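Local coordinates for protein terminal oxygenase component of carbazole (Janthinobacterium sp., PDB 7BUG) that contains a Rieske [2Fe-2S] cluster and a mononuclear iron, and dioxygenates carbazole at its angular and adjacent positions in a multicomponent enzyme, at residues P17-K22 with K348-E353; E159-N164 with Q315-K320. One frame throughout, in Å; residues are numbered along the deposited sequence. Where two conformers were deposited one is given.

Interaction 1: residues P17-K22 with K348-E353; sequences PYVDAK and KGWVNE
One face of the Trp350 indole carries both neighbours from the other helix: Val19 CG1 lies over the five-membered ring and CG2 on the same face, out past the CG-CD2 bond, and the edge of the Tyr18 ring comes in from the same side beyond them, at the benzo end. Val19 CG1 stands 4.0 Å from the centroid of the five-membered ring, 24° off its normal, a CH-pi contact; its closest single atom is Trp350 CD1, at 3.7 Å. The other methyl, Val19 CG2, is 3.8 Å above the indole plane. Tyr18 makes an offset edge-to-face pair, its plane turned 83° from that of the indole, with Tyr18 CE2 3.8 Å from Trp350 CZ3. The phenol is swung across to the indole because its CG lies anti to the backbone N (chi1 177°). Tyr18 OH is spoken for by Glu176 and by the NE1 of Trp365, which should limit rocking of the ring. Replacing Trp350 by an alanine would probably leave the Val19 methyls and the Tyr18 edge facing a gap and remove the main packing between the two segments. Arg172 and Glu176 of helix 171-179 and Arg366 of helix 360-372 also touch the indole. Glu353, just past helix 349-352, pairs with Arg366 and packs on His71, a cluster ligand, of the second subunit. The contact is a buried helix-helix packing built on an edge-to-face pair and a CH-pi contact, fastening helix 16-20, near the N terminus, to the C-terminal helices of the homotrimeric ring-hydroxylase region.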
ATOM      1  N   PRO A  17     -20.205  15.604 -13.640  1.00 15.04           N
ATOM      2  CA  PRO A  17     -20.405  15.608 -12.180  1.00 15.05           C
ATOM      3  C   PRO A  17     -20.463  14.176 -11.625  1.00 13.59           C
ATOM      4  O   PRO A  17     -19.917  13.922 -10.574  1.00 13.84           O
ATOM      5  CB  PRO A  17     -21.730  16.343 -11.983  1.00 16.06           C
ATOM      6  CG  PRO A  17     -21.795  17.269 -13.222  1.00 17.09           C
ATOM      7  CD  PRO A  17     -21.254  16.385 -14.334  1.00 16.26           C
ATOM      8  N   TYR A  18     -21.075  13.290 -12.373  1.00 12.76           N
ATOM      9  CA  TYR A  18     -21.151  11.841 -11.981  1.00 13.22           C
ATOM     10  C   TYR A  18     -19.752  11.252 -11.904  1.00 14.86           C
ATOM     11  O   TYR A  18     -19.464  10.505 -10.955  1.00 14.80           O
ATOM     12  CB  TYR A  18     -21.997  11.093 -12.984  1.00 13.15           C
ATOM     13  CG  TYR A  18     -22.085   9.612 -12.727  1.00 13.91           C
ATOM     14  CD1 TYR A  18     -22.861   9.106 -11.718  1.00 13.52           C
ATOM     15  CD2 TYR A  18     -21.352   8.740 -13.488  1.00 14.48           C
ATOM     16  CE1 TYR A  18     -22.958   7.727 -11.528  1.00 14.07           C
ATOM     17  CE2 TYR A  18     -21.440   7.377 -13.327  1.00 13.64           C
ATOM     18  CZ  TYR A  18     -22.263   6.860 -12.363  1.00 13.65           C
ATOM     19  OH  TYR A  18     -22.477   5.513 -12.229  1.00 12.69           O
ATOM     20  N   VAL A  19     -18.898  11.523 -12.904  1.00 14.96           N
ATOM     21  CA  VAL A  19     -17.494  11.030 -12.890  1.00 15.10           C
ATOM     22  C   VAL A  19     -16.726  11.664 -11.731  1.00 14.61           C
ATOM     23  O   VAL A  19     -15.848  11.009 -11.127  1.00 15.07           O
ATOM     24  CB  VAL A  19     -16.820  11.270 -14.251  1.00 15.26           C
ATOM     25  CG1 VAL A  19     -15.355  10.956 -14.148  1.00 16.98           C
ATOM     26  CG2 VAL A  19     -17.515  10.453 -15.303  1.00 18.24           C
ATOM     27  N   ASP A  20     -17.054  12.895 -11.335  1.00 13.71           N
ATOM     28  CA  ASP A  20     -16.367  13.515 -10.199  1.00 14.30           C
ATOM     29  C   ASP A  20     -16.812  12.876  -8.872  1.00 13.88           C
ATOM     30  O   ASP A  20     -16.088  13.023  -7.837  1.00 14.36           O
ATOM     31  CB  ASP A  20     -16.671  15.011 -10.164  1.00 15.19           C
ATOM     32  CG  ASP A  20     -15.664  15.796  -9.387  1.00 17.87           C
ATOM     33  OD1 ASP A  20     -14.489  15.418  -9.423  1.00 18.06           O
ATOM     34  OD2 ASP A  20     -16.074  16.849  -8.851  1.00 22.35           O
ATOM     35  N   ALA A  21     -17.975  12.241  -8.844  1.00 13.98           N
ATOM     36  CA  ALA A  21     -18.630  11.830  -7.577  1.00 12.30           C
ATOM     37  C   ALA A  21     -18.090  10.490  -7.039  1.00 11.97           C
ATOM     38  O   ALA A  21     -18.864   9.600  -6.685  1.00 11.59           O
ATOM     39  CB  ALA A  21     -20.121  11.895  -7.704  1.00 12.56           C
ATOM     40  N   LYS A  22     -16.767  10.392  -6.904  1.00 13.89           N
ATOM     41  CA  LYS A  22     -16.048   9.196  -6.436  1.00 14.82           C
ATOM     42  C   LYS A  22     -16.481   8.810  -5.018  1.00 15.03           C
ATOM     43  O   LYS A  22     -16.549   7.591  -4.708  1.00 13.17           O
ATOM     44  CB  LYS A  22     -14.542   9.470  -6.545  1.00 17.93           C
ATOM     45  CG  LYS A  22     -13.666   8.294  -6.178  1.00 26.32           C
ATOM     46  CD  LYS A  22     -12.215   8.657  -6.336  1.00 27.81           C
ATOM     47  CE  LYS A  22     -11.910   9.051  -7.761  1.00 31.34           C
ATOM     48  NZ  LYS A  22     -10.555   8.570  -8.120  1.00 31.60           N
ATOM     49  N   LYS A 348      -9.472   6.470 -15.665  1.00 20.51           N
ATOM     50  CA  LYS A 348      -9.300   6.437 -17.144  1.00 21.49           C
ATOM     51  C   LYS A 348     -10.432   5.628 -17.803  1.00 18.18           C
ATOM     52  O   LYS A 348     -10.775   5.911 -18.965  1.00 17.57           O
ATOM     53  CB  LYS A 348      -7.918   5.900 -17.513  1.00 23.85           C
ATOM     54  CG  LYS A 348      -6.770   6.828 -17.150  1.00 32.66           C
ATOM     55  CD  LYS A 348      -5.430   6.381 -17.707  1.00 39.20           C
ATOM     56  CE  LYS A 348      -4.246   7.061 -17.042  1.00 43.36           C
ATOM     57  NZ  LYS A 348      -2.962   6.459 -17.495  1.00 44.90           N
ATOM     58  N   GLY A 349     -11.042   4.656 -17.124  1.00 16.89           N
ATOM     59  CA  GLY A 349     -12.061   3.810 -17.791  1.00 16.72           C
ATOM     60  C   GLY A 349     -13.269   4.643 -18.245  1.00 16.43           C
ATOM     61  O   GLY A 349     -13.923   4.276 -19.241  1.00 15.44           O
ATOM     62  N   TRP A 350     -13.518   5.816 -17.606  1.00 14.67           N
ATOM     63  CA  TRP A 350     -14.629   6.706 -17.988  1.00 16.76           C
ATOM     64  C   TRP A 350     -14.360   7.287 -19.372  1.00 19.05           C
ATOM     65  O   TRP A 350     -15.338   7.594 -20.088  1.00 19.47           O
ATOM     66  CB  TRP A 350     -14.852   7.825 -16.955  1.00 16.71           C
ATOM     67  CG  TRP A 350     -15.077   7.309 -15.570  1.00 15.57           C
ATOM     68  CD1 TRP A 350     -14.204   7.438 -14.526  1.00 16.70           C
ATOM     69  CD2 TRP A 350     -16.243   6.649 -15.058  1.00 14.04           C
ATOM     70  NE1 TRP A 350     -14.725   6.843 -13.415  1.00 17.86           N
ATOM     71  CE2 TRP A 350     -15.992   6.404 -13.685  1.00 16.05           C
ATOM     72  CE3 TRP A 350     -17.475   6.267 -15.585  1.00 15.31           C
ATOM     73  CZ2 TRP A 350     -16.911   5.746 -12.872  1.00 15.29           C
ATOM     74  CZ3 TRP A 350     -18.380   5.588 -14.796  1.00 15.47           C
ATOM     75  CH2 TRP A 350     -18.090   5.340 -13.450  1.00 16.84           C
ATOM     76  N   VAL A 351     -13.083   7.383 -19.761  1.00 18.55           N
ATOM     77  CA  VAL A 351     -12.734   7.905 -21.113  1.00 20.28           C
ATOM     78  C   VAL A 351     -12.588   6.733 -22.089  1.00 18.73           C
ATOM     79  O   VAL A 351     -13.027   6.860 -23.271  1.00 21.16           O
ATOM     80  CB  VAL A 351     -11.469   8.773 -21.049  1.00 22.81           C
ATOM     81  CG1 VAL A 351     -11.067   9.246 -22.432  1.00 26.91           C
ATOM     82  CG2 VAL A 351     -11.671   9.959 -20.122  1.00 28.11           C
ATOM     83  N   ASN A 352     -12.061   5.604 -21.611  1.00 18.47           N
ATOM     84  CA  ASN A 352     -11.600   4.524 -22.518  1.00 18.67           C
ATOM     85  C   ASN A 352     -12.642   3.421 -22.745  1.00 17.00           C
ATOM     86  O   ASN A 352     -12.470   2.664 -23.727  1.00 17.57           O
ATOM     87  CB  ASN A 352     -10.267   3.947 -22.029  1.00 20.92           C
ATOM     88  CG  ASN A 352      -9.135   4.953 -22.064  1.00 23.95           C
ATOM     89  OD1 ASN A 352      -8.211   4.897 -21.247  1.00 31.41           O
ATOM     90  ND2 ASN A 352      -9.194   5.864 -23.016  1.00 26.58           N
ATOM     91  N   GLU A 353     -13.738   3.334 -21.987  1.00 15.71           N
ATOM     92  CA  GLU A 353     -14.813   2.349 -22.224  1.00 14.99           C
ATOM     93  C   GLU A 353     -15.404   2.532 -23.644  1.00 16.13           C
ATOM     94  O   GLU A 353     -15.351   3.648 -24.219  1.00 17.96           O
ATOM     95  CB  GLU A 353     -15.916   2.492 -21.176  1.00 15.96           C
ATOM     96  CG  GLU A 353     -16.567   3.857 -21.277  1.00 18.07           C
ATOM     97  CD  GLU A 353     -17.605   4.198 -20.225  1.00 17.79           C
ATOM     98  OE1 GLU A 353     -17.638   3.540 -19.151  1.00 16.91           O
ATOM     99  OE2 GLU A 353     -18.400   5.150 -20.511  1.00 18.93           O
TER

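Interaction 2: residues E159-N164 with Q315-K320; sequences EILGKN and QEFESK
Phe317 extends with CG anti to its backbone N (chi1 178°), which carries the ring out from helix 307-327 to the strand. Leu161 has CG anti to its carbonyl carbon (chi1 -69°), and with its CB over the ring this leaves CD1 by Phe317 CB; the two side chains slide past each other in opposite directions. Leu161 CB sits almost exactly over the middle of the phenyl face, 3.7 Å from the centroid of the Phe317 ring and only 6° off its normal: a well-centred CH-pi contact. Further out, Leu161 CD1 lies 3.6 Å from Phe317 CB, close to where the ring is attached. The far end of the ring rests on the Gly162 backbone: Phe317 CZ is 3.5 Å from Gly162 N, approaching obliquely, and 3.7 Å from Gly162 O. At another part of its rim, the carboxylate oxygen Glu318 OE2 lies in the ring plane, an orientation that probably suits the partially positive ring hydrogens. On the far side of the same helix turn, Gln315 O takes two donors, Ser319 N and, at 3.1 Å, Ser319 OG, from opposite faces of its carbonyl plane. Strand 158-167 is tied to strand 293-303 by backbone bonds, Leu161 pairing with Leu300, and Tyr313 and Leu326 extend the apolar surface. A long helix laid on an antiparallel sheet is consistent with the helix-grip (Bet v 1-like) fold of the catalytic domain, here at edge strand 158-167. Leu161 and Gly162 thus hold Phe317 by fit of shape, while Lys163 NZ, salt-bridged to Glu327 at the helix end, adds a polar tie farther along.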
ATOM      1  N   GLU A 159     -43.693  -5.224   3.419  1.00 19.44           N
ATOM      2  CA  GLU A 159     -42.772  -5.832   4.403  0.50 18.59           C
ATOM      3  C   GLU A 159     -41.407  -5.962   3.727  1.00 17.63           C
ATOM      4  O   GLU A 159     -41.330  -6.494   2.575  1.00 18.62           O
ATOM      5  CB  GLU A 159     -43.296  -7.163   4.941  0.50 20.14           C
ATOM      6  CG  GLU A 159     -44.504  -6.974   5.843  0.50 21.73           C
ATOM      7  CD  GLU A 159     -44.287  -6.033   7.023  0.50 23.76           C
ATOM      8  OE1 GLU A 159     -43.243  -6.151   7.713  0.50 22.90           O
ATOM      9  OE2 GLU A 159     -45.204  -5.202   7.284  0.50 27.81           O
ATOM     10  N   ILE A 160     -40.421  -5.419   4.406  1.00 17.45           N
ATOM     11  CA  ILE A 160     -39.032  -5.382   3.898  1.00 18.31           C
ATOM     12  C   ILE A 160     -38.175  -6.317   4.733  1.00 15.74           C
ATOM     13  O   ILE A 160     -38.176  -6.242   5.964  1.00 16.91           O
ATOM     14  CB  ILE A 160     -38.521  -3.943   3.927  1.00 17.48           C
ATOM     15  CG1 ILE A 160     -39.260  -3.029   2.938  1.00 17.64           C
ATOM     16  CG2 ILE A 160     -37.020  -3.938   3.722  1.00 17.79           C
ATOM     17  CD1 ILE A 160     -39.202  -3.426   1.480  1.00 20.18           C
ATOM     18  N   LEU A 161     -37.400  -7.142   4.042  1.00 16.80           N
ATOM     19  CA  LEU A 161     -36.425  -8.029   4.681  1.00 16.38           C
ATOM     20  C   LEU A 161     -35.141  -7.912   3.856  1.00 16.05           C
ATOM     21  O   LEU A 161     -35.243  -7.740   2.646  1.00 17.81           O
ATOM     22  CB  LEU A 161     -36.983  -9.448   4.701  1.00 19.47           C
ATOM     23  CG  LEU A 161     -38.179  -9.657   5.632  1.00 20.13           C
ATOM     24  CD1 LEU A 161     -38.835 -11.011   5.333  1.00 23.61           C
ATOM     25  CD2 LEU A 161     -37.721  -9.569   7.057  1.00 21.18           C
ATOM     26  N   GLY A 162     -33.988  -8.086   4.475  1.00 16.93           N
ATOM     27  CA  GLY A 162     -32.788  -7.863   3.660  1.00 17.52           C
ATOM     28  C   GLY A 162     -31.520  -8.466   4.181  1.00 17.85           C
ATOM     29  O   GLY A 162     -31.484  -9.222   5.187  1.00 19.88           O
ATOM     30  N   LYS A 163     -30.453  -8.049   3.525  1.00 16.94           N
ATOM     31  CA  LYS A 163     -29.077  -8.431   3.841  1.00 16.35           C
ATOM     32  C   LYS A 163     -28.157  -7.259   3.470  1.00 14.84           C
ATOM     33  O   LYS A 163     -28.456  -6.578   2.484  1.00 15.46           O
ATOM     34  CB  LYS A 163     -28.734  -9.650   2.983  1.00 21.14           C
ATOM     35  CG  LYS A 163     -27.388 -10.220   3.289  1.00 23.52           C
ATOM     36  CD  LYS A 163     -27.025 -11.326   2.365  1.00 25.17           C
ATOM     37  CE  LYS A 163     -25.575 -11.657   2.587  1.00 26.96           C
ATOM     38  NZ  LYS A 163     -25.132 -12.552   1.512  1.00 33.15           N
ATOM     39  N   ASN A 164     -27.091  -7.072   4.212  1.00 14.22           N
ATOM     40  CA  ASN A 164     -26.122  -5.967   3.989  1.00 13.74           C
ATOM     41  C   ASN A 164     -24.732  -6.591   4.022  1.00 15.61           C
ATOM     42  O   ASN A 164     -24.495  -7.555   4.838  1.00 17.94           O
ATOM     43  CB  ASN A 164     -26.278  -4.857   5.031  1.00 14.02           C
ATOM     44  CG  ASN A 164     -25.497  -3.595   4.688  1.00 14.17           C
ATOM     45  OD1 ASN A 164     -25.184  -3.391   3.494  1.00 14.73           O
ATOM     46  ND2 ASN A 164     -25.210  -2.791   5.710  1.00 14.70           N
ATOM     47  N   GLN A 315     -40.545 -16.566   6.818  1.00 31.19           N
ATOM     48  CA  GLN A 315     -40.128 -17.983   6.755  1.00 31.69           C
ATOM     49  C   GLN A 315     -39.642 -18.290   5.335  1.00 24.67           C
ATOM     50  O   GLN A 315     -38.579 -18.911   5.237  1.00 24.99           O
ATOM     51  CB  GLN A 315     -41.268 -18.870   7.266  1.00 33.06           C
ATOM     52  CG  GLN A 315     -41.307 -18.845   8.789  1.00 40.69           C
ATOM     53  CD  GLN A 315     -42.657 -19.212   9.358  1.00 53.91           C
ATOM     54  OE1 GLN A 315     -43.480 -19.849   8.695  1.00 54.27           O
ATOM     55  NE2 GLN A 315     -42.895 -18.799  10.597  1.00 52.90           N
ATOM     56  N   GLU A 316     -40.345 -17.823   4.303  1.00 26.69           N
ATOM     57  CA  GLU A 316     -39.917 -18.045   2.895  1.00 25.48           C
ATOM     58  C   GLU A 316     -38.616 -17.263   2.649  1.00 26.57           C
ATOM     59  O   GLU A 316     -37.764 -17.738   1.866  1.00 22.88           O
ATOM     60  CB  GLU A 316     -40.946 -17.592   1.857  1.00 30.63           C
ATOM     61  CG  GLU A 316     -42.241 -18.380   1.787  1.00 38.30           C
ATOM     62  CD  GLU A 316     -43.169 -17.926   0.668  1.00 39.11           C
ATOM     63  OE1 GLU A 316     -42.669 -17.425  -0.378  1.00 41.39           O
ATOM     64  OE2 GLU A 316     -44.393 -18.055   0.842  1.00 44.91           O
ATOM     65  N   PHE A 317     -38.500 -16.034   3.177  1.00 23.85           N
ATOM     66  CA  PHE A 317     -37.240 -15.252   3.000  1.00 22.80           C
ATOM     67  C   PHE A 317     -36.046 -16.070   3.515  1.00 23.83           C
ATOM     68  O   PHE A 317     -35.019 -16.224   2.767  1.00 24.32           O
ATOM     69  CB  PHE A 317     -37.338 -13.871   3.649  1.00 22.53           C
ATOM     70  CG  PHE A 317     -36.075 -13.042   3.543  1.00 21.33           C
ATOM     71  CD1 PHE A 317     -35.824 -12.266   2.430  1.00 20.66           C
ATOM     72  CD2 PHE A 317     -35.174 -13.014   4.574  1.00 21.45           C
ATOM     73  CE1 PHE A 317     -34.684 -11.478   2.374  1.00 19.99           C
ATOM     74  CE2 PHE A 317     -34.027 -12.244   4.525  1.00 21.75           C
ATOM     75  CZ  PHE A 317     -33.808 -11.446   3.426  1.00 20.66           C
ATOM     76  N   GLU A 318     -36.135 -16.577   4.738  1.00 26.55           N
ATOM     77  CA  GLU A 318     -34.985 -17.242   5.412  1.00 30.06           C
ATOM     78  C   GLU A 318     -34.681 -18.562   4.694  1.00 29.41           C
ATOM     79  O   GLU A 318     -33.497 -18.922   4.558  1.00 29.23           O
ATOM     80  CB  GLU A 318     -35.237 -17.448   6.907  1.00 34.23           C
ATOM     81  CG  GLU A 318     -34.995 -16.195   7.741  1.00 44.32           C
ATOM     82  CD  GLU A 318     -33.605 -15.556   7.684  1.00 51.30           C
ATOM     83  OE1 GLU A 318     -32.599 -16.276   7.467  1.00 57.80           O
ATOM     84  OE2 GLU A 318     -33.527 -14.324   7.871  1.00 57.57           O
ATOM     85  N   SER A 319     -35.723 -19.264   4.273  1.00 27.11           N
ATOM     86  CA  SER A 319     -35.615 -20.662   3.791  1.00 30.11           C
ATOM     87  C   SER A 319     -35.276 -20.651   2.303  1.00 27.71           C
ATOM     88  O   SER A 319     -34.622 -21.560   1.863  1.00 30.00           O
ATOM     89  CB  SER A 319     -36.868 -21.452   4.086  1.00 27.73           C
ATOM     90  OG  SER A 319     -37.946 -21.123   3.215  1.00 30.37           O
ATOM     91  N   LYS A 320     -35.722 -19.649   1.548  1.00 25.57           N
ATOM     92  CA  LYS A 320     -35.646 -19.720   0.082  1.00 24.20           C
ATOM     93  C   LYS A 320     -35.032 -18.432  -0.475  1.00 24.39           C
ATOM     94  O   LYS A 320     -34.052 -18.558  -1.183  1.00 24.92           O
ATOM     95  CB  LYS A 320     -37.015 -19.985  -0.534  1.00 27.85           C
ATOM     96  CG  LYS A 320     -37.007 -20.132  -2.046  1.00 31.35           C
ATOM     97  CD  LYS A 320     -38.065 -21.087  -2.565  1.00 38.54           C
ATOM     98  CE  LYS A 320     -38.041 -22.453  -1.891  1.00 39.64           C
ATOM     99  NZ  LYS A 320     -39.386 -23.079  -1.870  1.00 40.49           N
TER

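Overall arrangement
Starting from the N terminus, helix 16-20 is the first partner reached; its mate, helix 349-352, comes only after both sheets have been built, so interaction 1 closes a loop of more than three hundred residues. Within that loop the chain passes the sheet bearing strand 28-32 and enters strand 158-167, whose contact with helix 307-327 closes a second, shorter loop. Interaction 2 therefore nests wholly within interaction 1, and the two do not cross. They lie on opposite sides of the chain's centre, their own centres 35 Å apart. One joins the N-terminal segment to the late helices; the other lays a long helix against the seven-stranded sheet.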